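Local coordinates for fucolectin-related protein (Streptococcus pneumoniae, PDB 2WMF) that hydrolyses host blood-group carbohydrate antigens as a family 98 glycoside hydrolase, probably acting as an endo-beta-galactosidase, at residues E278-Y283 with Y432-N437; E272-M277 with T362-N367; E135-Y140 with E168-Y173. One frame throughout, in Å; residues are numbered along the deposited sequence.

Contact 1 (E278-Y283 with Y432-N437); sequences EMMNVY and YIYNSN
Helix 278-283 and strand 432-434 run nearly antiparallel, at 153°, with their axes 10.2 Å apart and Met280 lying closest to Tyr432 along the backbones. Met280 reaches across that gap: its CB points toward the strand, and a chi1 of -172°, which sets CG opposite the backbone N, extends the chain before it bends at the last torsion. SD packs 3.9 Å from Tyr432 CB and 3.8 Å from Tyr434 CD2. It makes a Met-aromatic contact with each ring, 5.2 Å from the Tyr432 centroid at the ring's edge and 5.1 Å from that of Tyr434, obliquely. A long, pliant, polarisable side chain suits a position that has to fit against two rigid rings at once.

To one side of the methionine, Tyr434 OH donates to Asn281 OD1 at 2.7 Å, in the plane of the amide and on a lone pair, with a C=O...O angle of 122°. This is the direct hydrogen bond between the segments, beside the apolar packing of Met280. To the other side, Tyr283 CE2 packs 3.6 Å from Tyr432 CZ, and the two rings are inclined to each other without stacking. One water bridges their hydroxyls, donating to Tyr283 OH, while Asn323 O and His319 NE2 are the stronger partners of Tyr283 and Tyr432 respectively.

All six touching residues are buried. The arrangement is an interdomain one: a helix of the (beta/alpha)8 barrel packs against an antiparallel sheet of the C-terminal beta domain.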
loop_
_atom_site.group_PDB
_atom_site.type_symbol
_atom_site.label_atom_id
_atom_site.label_comp_id
_atom_site.label_asym_id
_atom_site.label_seq_id
_atom_site.Cartn_x
_atom_site.Cartn_y
_atom_site.Cartn_z
ATOM N N GLU A 278 3.209 -2.273 -4.471
ATOM C CA GLU A 278 2.397 -1.132 -4.040
ATOM C C GLU A 278 2.691 -0.754 -2.549
ATOM O O GLU A 278 2.810 0.423 -2.232
ATOM C CB GLU A 278 0.893 -1.365 -4.283
ATOM C CG GLU A 278 0.488 -1.721 -5.703
ATOM C CD GLU A 278 -0.974 -1.470 -5.956
ATOM O OE1 GLU A 278 -1.511 -0.469 -5.450
ATOM O OE2 GLU A 278 -1.630 -2.300 -6.634
ATOM N N MET A 279 2.821 -1.762 -1.681
ATOM C CA MET A 279 3.183 -1.489 -0.292
ATOM C C MET A 279 4.586 -0.858 -0.220
ATOM O O MET A 279 4.819 0.058 0.571
ATOM C CB MET A 279 3.175 -2.761 0.572
ATOM C CG MET A 279 1.791 -3.479 0.612
ATOM S SD MET A 279 1.922 -5.131 1.373
ATOM C CE MET A 279 2.274 -4.739 3.091
ATOM N N MET A 280 5.527 -1.348 -1.046
ATOM C CA MET A 280 6.859 -0.743 -1.083
ATOM C C MET A 280 6.858 0.763 -1.416
ATOM O O MET A 280 7.618 1.500 -0.856
ATOM C CB MET A 280 7.742 -1.467 -2.089
ATOM C CG MET A 280 9.198 -1.037 -2.046
ATOM S SD MET A 280 10.237 -1.812 -3.312
ATOM C CE MET A 280 10.387 -3.456 -2.628
ATOM N N ASN A 281 5.986 1.219 -2.326
ATOM C CA ASN A 281 5.858 2.631 -2.645
ATOM C C ASN A 281 5.492 3.454 -1.418
ATOM O O ASN A 281 5.912 4.615 -1.300
ATOM C CB ASN A 281 4.758 2.821 -3.705
ATOM C CG ASN A 281 5.191 2.408 -5.111
ATOM O OD1 ASN A 281 6.326 1.966 -5.352
ATOM N ND2 ASN A 281 4.239 2.508 -6.046
ATOM N N VAL A 282 4.667 2.853 -0.571
ATOM C CA VAL A 282 4.184 3.515 0.672
ATOM C C VAL A 282 5.326 3.505 1.709
ATOM O O VAL A 282 5.747 4.584 2.209
ATOM C CB VAL A 282 2.899 2.848 1.180
ATOM C CG1 VAL A 282 2.562 3.330 2.591
ATOM C CG2 VAL A 282 1.719 3.128 0.166
ATOM N N TYR A 283 5.821 2.312 1.980
ATOM C CA TYR A 283 6.939 2.087 2.937
ATOM C C TYR A 283 8.117 3.044 2.681
ATOM O O TYR A 283 8.577 3.776 3.587
ATOM C CB TYR A 283 7.373 0.621 2.870
ATOM C CG TYR A 283 8.628 0.343 3.631
ATOM C CD1 TYR A 283 8.574 -0.003 4.971
ATOM C CD2 TYR A 283 9.864 0.337 3.001
ATOM C CE1 TYR A 283 9.742 -0.282 5.685
ATOM C CE2 TYR A 283 11.043 0.046 3.714
ATOM C CZ TYR A 283 10.967 -0.261 5.057
ATOM O OH TYR A 283 12.169 -0.520 5.763
ATOM N N TYR A 432 16.011 -0.485 -2.905
ATOM C CA TYR A 432 14.656 -1.027 -3.068
ATOM C C TYR A 432 14.381 -1.074 -4.597
ATOM O O TYR A 432 14.496 -0.056 -5.287
ATOM C CB TYR A 432 13.605 -0.167 -2.341
ATOM C CG TYR A 432 13.627 -0.448 -0.865
ATOM C CD1 TYR A 432 12.758 -1.388 -0.331
ATOM C CD2 TYR A 432 14.606 0.095 -0.029
ATOM C CE1 TYR A 432 12.828 -1.780 0.995
ATOM C CE2 TYR A 432 14.696 -0.284 1.341
ATOM C CZ TYR A 432 13.818 -1.216 1.856
ATOM O OH TYR A 432 13.913 -1.607 3.184
ATOM N N ILE A 433 14.025 -2.254 -5.100
ATOM C CA ILE A 433 14.072 -2.553 -6.523
ATOM C C ILE A 433 12.811 -3.313 -6.964
ATOM O O ILE A 433 12.332 -4.196 -6.248
ATOM C CB ILE A 433 15.283 -3.470 -6.827
ATOM C CG1 ILE A 433 16.587 -2.833 -6.342
ATOM C CG2 ILE A 433 15.345 -3.857 -8.281
ATOM C CD1 ILE A 433 17.470 -3.816 -5.635
ATOM N N TYR A 434 12.323 -3.014 -8.161
ATOM C CA TYR A 434 11.345 -3.873 -8.829
ATOM C C TYR A 434 11.319 -3.693 -10.341
ATOM O O TYR A 434 11.795 -2.711 -10.891
ATOM C CB TYR A 434 9.949 -3.778 -8.222
ATOM C CG TYR A 434 9.220 -2.445 -8.129
ATOM C CD1 TYR A 434 8.868 -1.718 -9.276
ATOM C CD2 TYR A 434 8.823 -1.911 -6.875
ATOM C CE1 TYR A 434 8.196 -0.502 -9.182
ATOM C CE2 TYR A 434 8.107 -0.725 -6.782
ATOM C CZ TYR A 434 7.774 -0.015 -7.928
ATOM O OH TYR A 434 7.034 1.144 -7.849
ATOM N N ASN A 435 10.693 -4.687 -10.992
ATOM C CA ASN A 435 10.366 -4.605 -12.402
ATOM C C ASN A 435 9.044 -3.810 -12.484
ATOM O O ASN A 435 8.072 -4.180 -11.822
ATOM C CB ASN A 435 10.200 -6.016 -12.973
ATOM C CG ASN A 435 9.814 -6.026 -14.458
ATOM O OD1 ASN A 435 8.949 -5.249 -14.888
ATOM N ND2 ASN A 435 10.512 -6.865 -15.254
ATOM N N SER A 436 9.048 -2.710 -13.246
ATOM C CA SER A 436 7.934 -1.767 -13.294
ATOM C C SER A 436 6.818 -2.079 -14.296
ATOM O O SER A 436 5.898 -1.253 -14.461
ATOM C CB SER A 436 8.430 -0.342 -13.572
ATOM O OG SER A 436 9.000 -0.216 -14.843
ATOM N N ASN A 437 6.919 -3.238 -14.974
ATOM C CA ASN A 437 5.894 -3.665 -15.941
ATOM C C ASN A 437 4.693 -4.362 -15.274
ATOM O O ASN A 437 4.804 -5.491 -14.780
ATOM C CB ASN A 437 6.539 -4.606 -16.962
ATOM C CG ASN A 437 7.494 -3.909 -17.901
ATOM O OD1 ASN A 437 7.349 -2.724 -18.208
ATOM N ND2 ASN A 437 8.517 -4.663 -18.361
HETATM O O HOH W 1 15.118 0.317 4.918
#

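Contact 2 (E272-M277 with T362-N367); sequences ESMIAM and TMPLYN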
loop_
_atom_site.group_PDB
_atom_site.type_symbol
_atom_site.label_atom_id
_atom_site.label_comp_id
_atom_site.label_asym_id
_atom_site.label_seq_id
_atom_site.Cartn_x
_atom_site.Cartn_y
_atom_site.Cartn_z
ATOM N N GLU A 272 0.295 -11.295 -6.931
ATOM C CA GLU A 272 0.529 -11.230 -5.463
ATOM C C GLU A 272 1.718 -10.345 -5.101
ATOM O O GLU A 272 1.630 -9.480 -4.224
ATOM C CB GLU A 272 0.718 -12.639 -4.883
ATOM C CG GLU A 272 -0.569 -13.499 -4.909
ATOM C CD GLU A 272 -0.847 -14.304 -6.148
ATOM O OE1 GLU A 272 -0.306 -13.989 -7.261
ATOM O OE2 GLU A 272 -1.632 -15.295 -5.993
ATOM N N SER A 273 2.832 -10.554 -5.770
ATOM C CA SER A 273 4.031 -9.745 -5.483
ATOM C C SER A 273 3.829 -8.282 -5.873
ATOM O O SER A 273 4.464 -7.376 -5.314
ATOM C CB SER A 273 5.236 -10.300 -6.217
ATOM O OG SER A 273 4.928 -10.379 -7.585
ATOM N N MET A 274 2.935 -8.024 -6.822
ATOM C CA MET A 274 2.676 -6.635 -7.193
ATOM C C MET A 274 1.916 -5.873 -6.081
ATOM O O MET A 274 2.084 -4.654 -5.930
ATOM C CB MET A 274 1.930 -6.523 -8.522
ATOM C CG MET A 274 1.623 -5.086 -8.976
ATOM S SD MET A 274 0.842 -5.107 -10.632
ATOM C CE MET A 274 0.157 -3.448 -10.630
ATOM N N ILE A 275 1.075 -6.580 -5.338
ATOM C CA ILE A 275 0.441 -6.007 -4.137
ATOM C C ILE A 275 1.558 -5.484 -3.165
ATOM O O ILE A 275 1.523 -4.340 -2.658
ATOM C CB ILE A 275 -0.436 -7.008 -3.409
ATOM C CG1 ILE A 275 -1.618 -7.455 -4.276
ATOM C CG2 ILE A 275 -1.028 -6.394 -2.127
ATOM C CD1 ILE A 275 -2.266 -8.733 -3.762
ATOM N N ALA A 276 2.562 -6.343 -2.962
ATOM C CA ALA A 276 3.753 -5.970 -2.167
ATOM C C ALA A 276 4.536 -4.788 -2.743
ATOM O O ALA A 276 5.043 -3.926 -1.980
ATOM C CB ALA A 276 4.650 -7.172 -1.930
ATOM N N MET A 277 4.643 -4.722 -4.069
ATOM C CA MET A 277 5.302 -3.568 -4.692
ATOM C C MET A 277 4.546 -2.240 -4.421
ATOM O O MET A 277 5.165 -1.188 -4.150
ATOM C CB MET A 277 5.485 -3.821 -6.177
ATOM C CG MET A 277 6.474 -4.980 -6.434
ATOM S SD MET A 277 6.287 -5.888 -8.017
ATOM C CE MET A 277 6.172 -4.547 -9.084
ATOM N N THR A 362 -2.363 6.040 -14.160
ATOM C CA THR A 362 -3.506 5.160 -13.987
ATOM C C THR A 362 -3.139 3.925 -13.162
ATOM O O THR A 362 -4.023 3.252 -12.648
ATOM C CB THR A 362 -4.205 4.712 -15.303
ATOM O OG1 THR A 362 -3.437 3.698 -15.944
ATOM C CG2 THR A 362 -4.479 5.906 -16.209
ATOM N N MET A 363 -1.835 3.655 -13.049
ATOM C CA MET A 363 -1.340 2.486 -12.348
ATOM C C MET A 363 -0.216 2.863 -11.373
ATOM O O MET A 363 0.375 3.928 -11.474
ATOM C CB MET A 363 -0.818 1.471 -13.374
ATOM C CG MET A 363 -1.964 0.914 -14.232
ATOM S SD MET A 363 -2.984 -0.225 -13.290
ATOM C CE MET A 363 -1.915 -1.711 -13.309
ATOM N N PRO A 364 -0.012 2.012 -10.376
ATOM C CA PRO A 364 0.779 2.463 -9.225
ATOM C C PRO A 364 2.280 2.352 -9.359
ATOM O O PRO A 364 3.007 3.001 -8.580
ATOM C CB PRO A 364 0.287 1.518 -8.099
ATOM C CG PRO A 364 -0.116 0.273 -8.817
ATOM C CD PRO A 364 -0.706 0.748 -10.096
ATOM N N LEU A 365 2.791 1.513 -10.270
ATOM C CA LEU A 365 4.233 1.244 -10.241
ATOM C C LEU A 365 5.012 2.461 -10.756
ATOM O O LEU A 365 4.601 3.119 -11.691
ATOM C CB LEU A 365 4.608 -0.027 -11.019
ATOM C CG LEU A 365 3.854 -1.306 -10.658
ATOM C CD1 LEU A 365 4.301 -2.509 -11.546
ATOM C CD2 LEU A 365 3.991 -1.601 -9.138
ATOM N N TYR A 366 6.140 2.740 -10.093
ATOM C CA TYR A 366 7.030 3.821 -10.538
ATOM C C TYR A 366 8.129 3.264 -11.475
ATOM O O TYR A 366 8.623 2.169 -11.264
ATOM C CB TYR A 366 7.691 4.485 -9.338
ATOM C CG TYR A 366 6.690 5.278 -8.524
ATOM C CD1 TYR A 366 5.838 6.192 -9.154
ATOM C CD2 TYR A 366 6.535 5.075 -7.141
ATOM C CE1 TYR A 366 4.917 6.936 -8.420
ATOM C CE2 TYR A 366 5.611 5.827 -6.403
ATOM C CZ TYR A 366 4.804 6.761 -7.038
ATOM O OH TYR A 366 3.892 7.526 -6.320
ATOM N N ASN A 367 8.553 4.041 -12.462
ATOM C CA ASN A 367 9.622 3.553 -13.344
ATOM C C ASN A 367 11.017 3.769 -12.754
ATOM O O ASN A 367 11.941 3.029 -13.014
ATOM C CB ASN A 367 9.555 4.277 -14.655
ATOM C CG ASN A 367 8.226 4.092 -15.341
ATOM O OD1 ASN A 367 8.038 3.128 -16.135
ATOM N ND2 ASN A 367 7.298 4.970 -15.051
#
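Met277 and Leu365 meet methyl to methyl: CE of the methionine sits 3.7 Å from Leu365 CD1 and equally 3.7 Å from Leu365 CD2, so it rests against the fork of the leucine. Leucine is well suited here, since its branched end offers two methyl groups to one partner. One helical turn earlier, Met274 is stretched out almost fully (chi3 163°), which carries its CE clear of the helix to a point 3.8 Å from Met363 CE and 4.1 Å from Pro364 CG. Met363 instead folds back at chi2 and chi3 and meets Met274 at about a right angle. Closer to the helix, Met274 CG passes 4.2 Å from Leu365 CD2, so that Leu365 touches both methionines.

Around this shell, Trp247 of helix 245-249 packs on Met274, and Lys246 of the same helix lies against Met363 and Pro364. The loop is also steadied by polar contacts at its backbone and flank: Pro364 O takes a weak hydrogen bond from Asn281 ND2, and Tyr366 OH bonds to Asp223. On the helix, Ser273 OG bonds to His465 O.

Every side chain that touches across the segments is apolar and buried. The attraction between them therefore rests on dispersion and the exclusion of water. Such contacts have little directionality, so the placing of loop against helix probably owes much to the neighbouring hydrogen bonds and to the fit of flexible methionines to the stiffer proline and branched leucine.

Contact 3 (E135-Y140 with E168-Y173); sequences EQFQKY and EVCAKY
Phe137 and Tyr173 each hold CG anti to the carbonyl carbon (chi1 -79° and -70°), and these torsions turn the two rings into the gap between the helices. The ring planes are near parallel, yet so far offset that they barely overlap. What lies over each ring is instead the other residue's CB: Phe137 CB stands 3.6 Å from the centroid of the Tyr173 ring, and Tyr173 CB 4.3 Å from that of Phe137, a reciprocal pair of CH-pi contacts. The rim of the Phe137 ring is met in its plane by Val169 CG1, 3.8 Å from CD2, and Cys170 SG lies 3.9 Å from CZ. A wide, wholly apolar phenyl suits this buried end.

Tyrosine suits the partly exposed end. Gln138 lies alongside its phenol, CG 3.7 Å from Tyr173 CZ, with amide and ring planes almost parallel (4°). Gln138 NE2 and Tyr173 OH both bond to Asp134 OD1, and Lys172 pairs with Asp134 OD2. Arg30 gathers the carbonyls of Phe137, Tyr140 and Tyr173, tying the ends of both helices together.

Helices 130-139 and 159-172 flank strand 143-149 in sequence, so this is the packing of consecutive outer helices in a (beta/alpha)8 barrel.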
loop_
_atom_site.group_PDB
_atom_site.type_symbol
_atom_site.label_atom_id
_atom_site.label_comp_id
_atom_site.label_asym_id
_atom_site.label_seq_id
_atom_site.Cartn_x
_atom_site.Cartn_y
_atom_site.Cartn_z
ATOM N N GLU A 135 -19.688 7.330 23.062
ATOM C CA GLU A 135 -20.209 6.268 23.939
ATOM C C GLU A 135 -19.535 4.940 23.669
ATOM O O GLU A 135 -19.199 4.212 24.591
ATOM C CB GLU A 135 -21.732 6.128 23.769
ATOM C CG GLU A 135 -22.482 7.305 24.343
ATOM C CD GLU A 135 -23.974 7.319 23.959
ATOM O OE1 GLU A 135 -24.426 6.468 23.141
ATOM O OE2 GLU A 135 -24.697 8.217 24.476
ATOM N N GLN A 136 -19.325 4.616 22.395
ATOM C CA GLN A 136 -18.686 3.368 22.069
ATOM C C GLN A 136 -17.217 3.334 22.527
ATOM O O GLN A 136 -16.774 2.308 23.035
ATOM C CB GLN A 136 -18.832 2.995 20.581
ATOM C CG GLN A 136 -20.246 3.067 19.999
ATOM C CD GLN A 136 -21.333 2.585 20.975
ATOM O OE1 GLN A 136 -21.261 1.458 21.511
ATOM N NE2 GLN A 136 -22.319 3.445 21.238
ATOM N N PHE A 137 -16.489 4.446 22.381
ATOM C CA PHE A 137 -15.110 4.515 22.889
ATOM C C PHE A 137 -15.070 4.322 24.419
ATOM O O PHE A 137 -14.169 3.686 24.935
ATOM C CB PHE A 137 -14.452 5.848 22.544
ATOM C CG PHE A 137 -13.943 5.970 21.130
ATOM C CD1 PHE A 137 -13.080 5.020 20.608
ATOM C CD2 PHE A 137 -14.253 7.097 20.364
ATOM C CE1 PHE A 137 -12.559 5.145 19.291
ATOM C CE2 PHE A 137 -13.730 7.231 19.071
ATOM C CZ PHE A 137 -12.874 6.241 18.541
ATOM N N GLN A 138 -16.059 4.876 25.110
ATOM C CA GLN A 138 -16.102 4.744 26.570
ATOM C C GLN A 138 -16.267 3.281 26.963
ATOM O O GLN A 138 -15.677 2.812 27.940
ATOM C CB GLN A 138 -17.263 5.545 27.146
ATOM C CG GLN A 138 -17.114 7.017 27.053
ATOM C CD GLN A 138 -18.349 7.715 27.615
ATOM O OE1 GLN A 138 -18.699 7.484 28.788
ATOM N NE2 GLN A 138 -19.042 8.537 26.788
ATOM N N LYS A 139 -17.102 2.571 26.233
ATOM C CA LYS A 139 -17.476 1.223 26.596
ATOM C C LYS A 139 -16.491 0.137 26.170
ATOM O O LYS A 139 -16.364 -0.888 26.845
ATOM C CB LYS A 139 -18.847 0.935 26.027
ATOM C CG LYS A 139 -19.349 -0.453 26.405
ATOM C CD LYS A 139 -20.851 -0.563 26.384
ATOM C CE LYS A 139 -21.256 -1.952 26.892
ATOM N NZ LYS A 139 -22.737 -2.105 26.858
ATOM N N TYR A 140 -15.836 0.330 25.010
ATOM C CA TYR A 140 -15.066 -0.727 24.375
ATOM C C TYR A 140 -13.582 -0.349 24.237
ATOM O O TYR A 140 -13.213 0.463 23.366
ATOM C CB TYR A 140 -15.651 -1.024 22.987
ATOM C CG TYR A 140 -17.063 -1.567 23.024
ATOM C CD1 TYR A 140 -17.309 -2.867 23.509
ATOM C CD2 TYR A 140 -18.161 -0.772 22.679
ATOM C CE1 TYR A 140 -18.581 -3.373 23.576
ATOM C CE2 TYR A 140 -19.472 -1.282 22.751
ATOM C CZ TYR A 140 -19.656 -2.590 23.218
ATOM O OH TYR A 140 -20.917 -3.108 23.293
ATOM N N GLU A 168 -12.025 14.802 16.244
ATOM C CA GLU A 168 -12.035 15.375 17.605
ATOM C C GLU A 168 -12.439 14.332 18.650
ATOM O O GLU A 168 -11.785 14.187 19.681
ATOM C CB GLU A 168 -12.981 16.573 17.626
ATOM C CG GLU A 168 -13.111 17.205 18.961
ATOM C CD GLU A 168 -13.952 18.485 18.919
ATOM O OE1 GLU A 168 -14.632 18.771 17.910
ATOM O OE2 GLU A 168 -13.912 19.221 19.919
ATOM N N VAL A 169 -13.473 13.555 18.354
ATOM C CA VAL A 169 -13.891 12.470 19.255
ATOM C C VAL A 169 -12.750 11.443 19.405
ATOM O O VAL A 169 -12.453 10.972 20.501
ATOM C CB VAL A 169 -15.167 11.736 18.800
ATOM C CG1 VAL A 169 -15.552 10.602 19.798
ATOM C CG2 VAL A 169 -16.377 12.680 18.666
ATOM N N CYS A 170 -12.123 11.073 18.288
ATOM C CA CYS A 170 -10.992 10.178 18.341
ATOM C C CYS A 170 -9.907 10.707 19.266
ATOM O O CYS A 170 -9.352 9.962 20.055
ATOM C CB CYS A 170 -10.438 9.936 16.928
ATOM S SG CYS A 170 -11.522 8.855 15.917
ATOM N N ALA A 171 -9.601 11.997 19.154
ATOM C CA ALA A 171 -8.514 12.605 19.948
ATOM C C ALA A 171 -8.833 12.530 21.445
ATOM O O ALA A 171 -7.922 12.393 22.279
ATOM C CB ALA A 171 -8.262 14.071 19.500
ATOM N N LYS A 172 -10.110 12.621 21.776
ATOM C CA LYS A 172 -10.550 12.555 23.177
ATOM C C LYS A 172 -10.180 11.209 23.821
ATOM O O LYS A 172 -9.905 11.115 25.047
ATOM C CB LYS A 172 -12.043 12.845 23.228
ATOM C CG LYS A 172 -12.672 12.767 24.590
ATOM C CD LYS A 172 -14.148 13.242 24.576
ATOM C CE LYS A 172 -14.874 12.886 25.875
ATOM N NZ LYS A 172 -16.322 13.128 25.800
ATOM N N TYR A 173 -10.166 10.155 23.004
ATOM C CA TYR A 173 -10.014 8.789 23.482
ATOM C C TYR A 173 -8.704 8.123 23.037
ATOM O O TYR A 173 -8.557 6.930 23.205
ATOM C CB TYR A 173 -11.242 7.942 23.046
ATOM C CG TYR A 173 -12.514 8.347 23.801
ATOM C CD1 TYR A 173 -12.702 7.917 25.111
ATOM C CD2 TYR A 173 -13.445 9.224 23.250
ATOM C CE1 TYR A 173 -13.821 8.314 25.844
ATOM C CE2 TYR A 173 -14.572 9.634 23.964
ATOM C CZ TYR A 173 -14.758 9.185 25.265
ATOM O OH TYR A 173 -15.850 9.561 26.059
#

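In the fold
Contacts 1 and 2 are two parts of one interface, their centres 6 Å apart. Both use helix 272-283, the first its C-terminal half and the second its N-terminal half, and along the chain their segments alternate. Tyr434 OH, 2.9 Å from Tyr366 N in a probable hydrogen bond, joins strand 430-434 directly to the loop of contact 2, so helix, loop and sheet form a three-way junction. Contact 3 is remote, its centre about 36 Å from either of the other centres, and stays within the barrel. It lies at the C-terminal ends of its helices, whereas barrel hydrolases generally bind substrate at the C-terminal ends of the strands.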